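Local atomic coordinates of fervidolysin (Fervidobacterium pennivorans, PDB entry 1R6V), a protein that is a subtilisin-like serine protease that degrades keratin into peptides, allowing its bacterium to grow on native feathers. Residues Ser476-Lys481 / Ala488-Ile493. The protein carries 1 engineered substitution. Sequence-based numbering, arbitrary orientation.
Sequences SCYYAK and ARFPHI
Y478, A480, A488 and F490 face one another from strands 478-481 and 488-491, which run roughly antiparallel at 143° with axes 6.2 Å apart at their closest; they belong to different sheets and meet through side chains, not backbone pairing. The F490 ring reaches across to strand 478-481: its CZ lies 3.6 Å from A480 CB, and its CD2 is 3.7 Å from Y478 CB. The backbone N of Y479 comes to the edge of this ring, near its plane, 3.8 Å from CE2. A480 CB and A488 CB meet at 4.2 Å, close to where the CA atoms of K481 and A488 approach to 5.5 Å. Beyond the corner at H492, I493 covers one face of the Y478 ring. With chi1 at 62°, its CG2 is left beside the backbone N and lies over the ring centre, 3.7 Å from the centroid and 9° off the normal, a CH-pi contact. The phenol of Y478 is fixed at its far end too, OH bonding to the backbone N of D494. This is one edge of the beta-sandwich in the Ig-like domain: 478-481 pairs with strand 466-471, 488-491 with strand 446-455, M470 and F450 extend the apolar layer around F490 and I493, and P491 packs on helix 275-286 of the catalytic domain.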
ATOM      1  N   SER A 476      17.933  -2.807   0.642  1.00 25.01           N
ATOM      2  CA  SER A 476      16.616  -2.202   0.700  1.00 25.35           C
ATOM      3  C   SER A 476      16.095  -1.975   2.108  1.00 23.62           C
ATOM      4  O   SER A 476      16.317  -2.786   3.009  1.00 23.52           O
ATOM      5  CB  SER A 476      15.615  -3.065  -0.070  1.00 26.02           C
ATOM      6  OG  SER A 476      14.303  -2.530   0.044  1.00 29.42           O
ATOM      7  N   CYS A 477      15.447  -0.797   2.308  1.00 23.25           N
ATOM      8  CA  CYS A 477      14.819  -0.518   3.585  1.00 21.70           C
ATOM      9  C   CYS A 477      13.365  -0.918   3.373  1.00 19.87           C
ATOM     10  O   CYS A 477      12.918  -1.034   2.232  1.00 19.37           O
ATOM     11  CB  CYS A 477      14.922   0.965   3.925  1.00 23.63           C
ATOM     12  SG  CYS A 477      16.654   1.474   4.246  1.00 29.43           S
ATOM     13  N   TYR A 478      12.637  -1.129   4.460  1.00 17.70           N
ATOM     14  CA  TYR A 478      11.239  -1.522   4.344  1.00 16.43           C
ATOM     15  C   TYR A 478      10.383  -0.657   5.243  1.00 16.12           C
ATOM     16  O   TYR A 478      10.867  -0.094   6.223  1.00 15.01           O
ATOM     17  CB  TYR A 478      11.062  -2.995   4.722  1.00 14.31           C
ATOM     18  CG  TYR A 478      11.853  -3.949   3.840  1.00 14.30           C
ATOM     19  CD1 TYR A 478      12.987  -4.600   4.331  1.00 15.02           C
ATOM     20  CD2 TYR A 478      11.460  -4.202   2.524  1.00 13.39           C
ATOM     21  CE1 TYR A 478      13.714  -5.490   3.528  1.00 12.92           C
ATOM     22  CE2 TYR A 478      12.175  -5.091   1.711  1.00 12.90           C
ATOM     23  CZ  TYR A 478      13.298  -5.732   2.228  1.00 12.00           C
ATOM     24  OH  TYR A 478      13.982  -6.631   1.450  1.00 13.18           O
ATOM     25  N   TYR A 479       9.102  -0.552   4.913  1.00 15.89           N
ATOM     26  CA  TYR A 479       8.199   0.264   5.708  1.00 17.90           C
ATOM     27  C   TYR A 479       6.799  -0.327   5.690  1.00 16.71           C
ATOM     28  O   TYR A 479       6.367  -0.869   4.678  1.00 18.70           O
ATOM     29  CB  TYR A 479       8.169   1.689   5.139  1.00 20.99           C
ATOM     30  CG  TYR A 479       7.124   2.607   5.753  1.00 25.45           C
ATOM     31  CD1 TYR A 479       5.806   2.616   5.282  1.00 28.04           C
ATOM     32  CD2 TYR A 479       7.453   3.465   6.797  1.00 28.87           C
ATOM     33  CE1 TYR A 479       4.844   3.464   5.842  1.00 29.01           C
ATOM     34  CE2 TYR A 479       6.497   4.318   7.364  1.00 30.10           C
ATOM     35  CZ  TYR A 479       5.199   4.310   6.883  1.00 30.20           C
ATOM     36  OH  TYR A 479       4.261   5.147   7.456  1.00 32.05           O
ATOM     37  N   ALA A 480       6.104  -0.235   6.816  1.00 17.36           N
ATOM     38  CA  ALA A 480       4.729  -0.714   6.919  1.00 17.10           C
ATOM     39  C   ALA A 480       4.078  -0.091   8.142  1.00 18.28           C
ATOM     40  O   ALA A 480       4.751   0.325   9.080  1.00 18.85           O
ATOM     41  CB  ALA A 480       4.684  -2.231   7.032  1.00 16.39           C
ATOM     42  N   LYS A 481       2.758  -0.034   8.133  1.00 17.68           N
ATOM     43  CA  LYS A 481       2.029   0.532   9.259  1.00 18.10           C
ATOM     44  C   LYS A 481       1.273  -0.587   9.969  1.00 17.43           C
ATOM     45  O   LYS A 481       0.736  -1.485   9.320  1.00 17.70           O
ATOM     46  CB  LYS A 481       1.056   1.577   8.736  1.00 20.59           C
ATOM     47  CG  LYS A 481       1.752   2.656   7.929  1.00 26.30           C
ATOM     48  CD  LYS A 481       0.775   3.637   7.307  1.00 31.29           C
ATOM     49  CE  LYS A 481       0.366   4.710   8.290  1.00 34.08           C
ATOM     50  NZ  LYS A 481      -0.488   5.739   7.621  1.00 37.87           N
ATOM     51  N   ALA A 488       2.503  -5.265  11.895  1.00 14.67           N
ATOM     52  CA  ALA A 488       3.012  -4.709  10.645  1.00 15.32           C
ATOM     53  C   ALA A 488       3.693  -5.946  10.061  1.00 15.92           C
ATOM     54  O   ALA A 488       4.595  -6.513  10.687  1.00 16.44           O
ATOM     55  CB  ALA A 488       4.038  -3.601  10.903  1.00 15.90           C
ATOM     56  N   ARG A 489       3.247  -6.369   8.883  1.00 15.60           N
ATOM     57  CA  ARG A 489       3.769  -7.574   8.246  1.00 16.18           C
ATOM     58  C   ARG A 489       4.705  -7.253   7.110  1.00 14.70           C
ATOM     59  O   ARG A 489       4.415  -6.385   6.286  1.00 13.91           O
ATOM     60  CB  ARG A 489       2.625  -8.431   7.682  1.00 19.20           C
ATOM     61  CG  ARG A 489       1.491  -8.719   8.646  1.00 26.12           C
ATOM     62  CD  ARG A 489       0.403  -9.547   7.957  1.00 31.61           C
ATOM     63  NE  ARG A 489       0.813 -10.938   7.764  1.00 37.71           N
ATOM     64  CZ  ARG A 489      -0.006 -11.927   7.408  1.00 40.35           C
ATOM     65  NH1 ARG A 489      -1.297 -11.690   7.196  1.00 41.84           N
ATOM     66  NH2 ARG A 489       0.465 -13.162   7.276  1.00 41.02           N
ATOM     67  N   PHE A 490       5.814  -7.990   7.054  1.00 12.83           N
ATOM     68  CA  PHE A 490       6.820  -7.804   6.013  1.00 13.57           C
ATOM     69  C   PHE A 490       7.059  -9.131   5.295  1.00 12.53           C
ATOM     70  O   PHE A 490       7.925  -9.894   5.695  1.00 11.91           O
ATOM     71  CB  PHE A 490       8.135  -7.326   6.644  1.00 12.63           C
ATOM     72  CG  PHE A 490       8.028  -5.968   7.285  1.00 12.74           C
ATOM     73  CD1 PHE A 490       7.538  -5.824   8.578  1.00 11.48           C
ATOM     74  CD2 PHE A 490       8.394  -4.834   6.575  1.00 13.27           C
ATOM     75  CE1 PHE A 490       7.410  -4.561   9.160  1.00 12.95           C
ATOM     76  CE2 PHE A 490       8.271  -3.566   7.142  1.00 13.72           C
ATOM     77  CZ  PHE A 490       7.779  -3.431   8.436  1.00 11.45           C
ATOM     78  N   PRO A 491       6.324  -9.398   4.208  1.00 11.76           N
ATOM     79  CA  PRO A 491       6.523 -10.664   3.500  1.00 12.93           C
ATOM     80  C   PRO A 491       7.679 -10.694   2.527  1.00 12.86           C
ATOM     81  O   PRO A 491       7.971  -9.709   1.845  1.00 11.38           O
ATOM     82  CB  PRO A 491       5.190 -10.887   2.790  1.00 15.17           C
ATOM     83  CG  PRO A 491       4.704  -9.493   2.521  1.00 18.87           C
ATOM     84  CD  PRO A 491       5.142  -8.668   3.708  1.00 12.93           C
ATOM     85  N   HIS A 492       8.341 -11.844   2.493  1.00 11.83           N
ATOM     86  CA  HIS A 492       9.417 -12.074   1.549  1.00 10.71           C
ATOM     87  C   HIS A 492      10.486 -11.005   1.478  1.00 10.70           C
ATOM     88  O   HIS A 492      10.959 -10.683   0.404  1.00 12.32           O
ATOM     89  CB  HIS A 492       8.778 -12.313   0.183  1.00 12.14           C
ATOM     90  CG  HIS A 492       7.885 -13.510   0.177  1.00 12.60           C
ATOM     91  ND1 HIS A 492       8.379 -14.791   0.063  1.00 13.57           N
ATOM     92  CD2 HIS A 492       6.561 -13.637   0.426  1.00 15.37           C
ATOM     93  CE1 HIS A 492       7.400 -15.657   0.255  1.00 15.47           C
ATOM     94  NE2 HIS A 492       6.287 -14.982   0.480  1.00 15.11           N
ATOM     95  N   ILE A 493      10.882 -10.495   2.639  1.00 11.35           N
ATOM     96  CA  ILE A 493      11.930  -9.496   2.711  1.00 11.85           C
ATOM     97  C   ILE A 493      13.273 -10.196   2.981  1.00 12.85           C
ATOM     98  O   ILE A 493      13.324 -11.390   3.290  1.00 12.95           O
ATOM     99  CB  ILE A 493      11.690  -8.455   3.851  1.00 10.87           C
ATOM    100  CG1 ILE A 493      11.688  -9.134   5.225  1.00 12.67           C
ATOM    101  CG2 ILE A 493      10.358  -7.721   3.614  1.00 11.91           C
ATOM    102  CD1 ILE A 493      11.856  -8.129   6.390  1.00 12.87           C
TER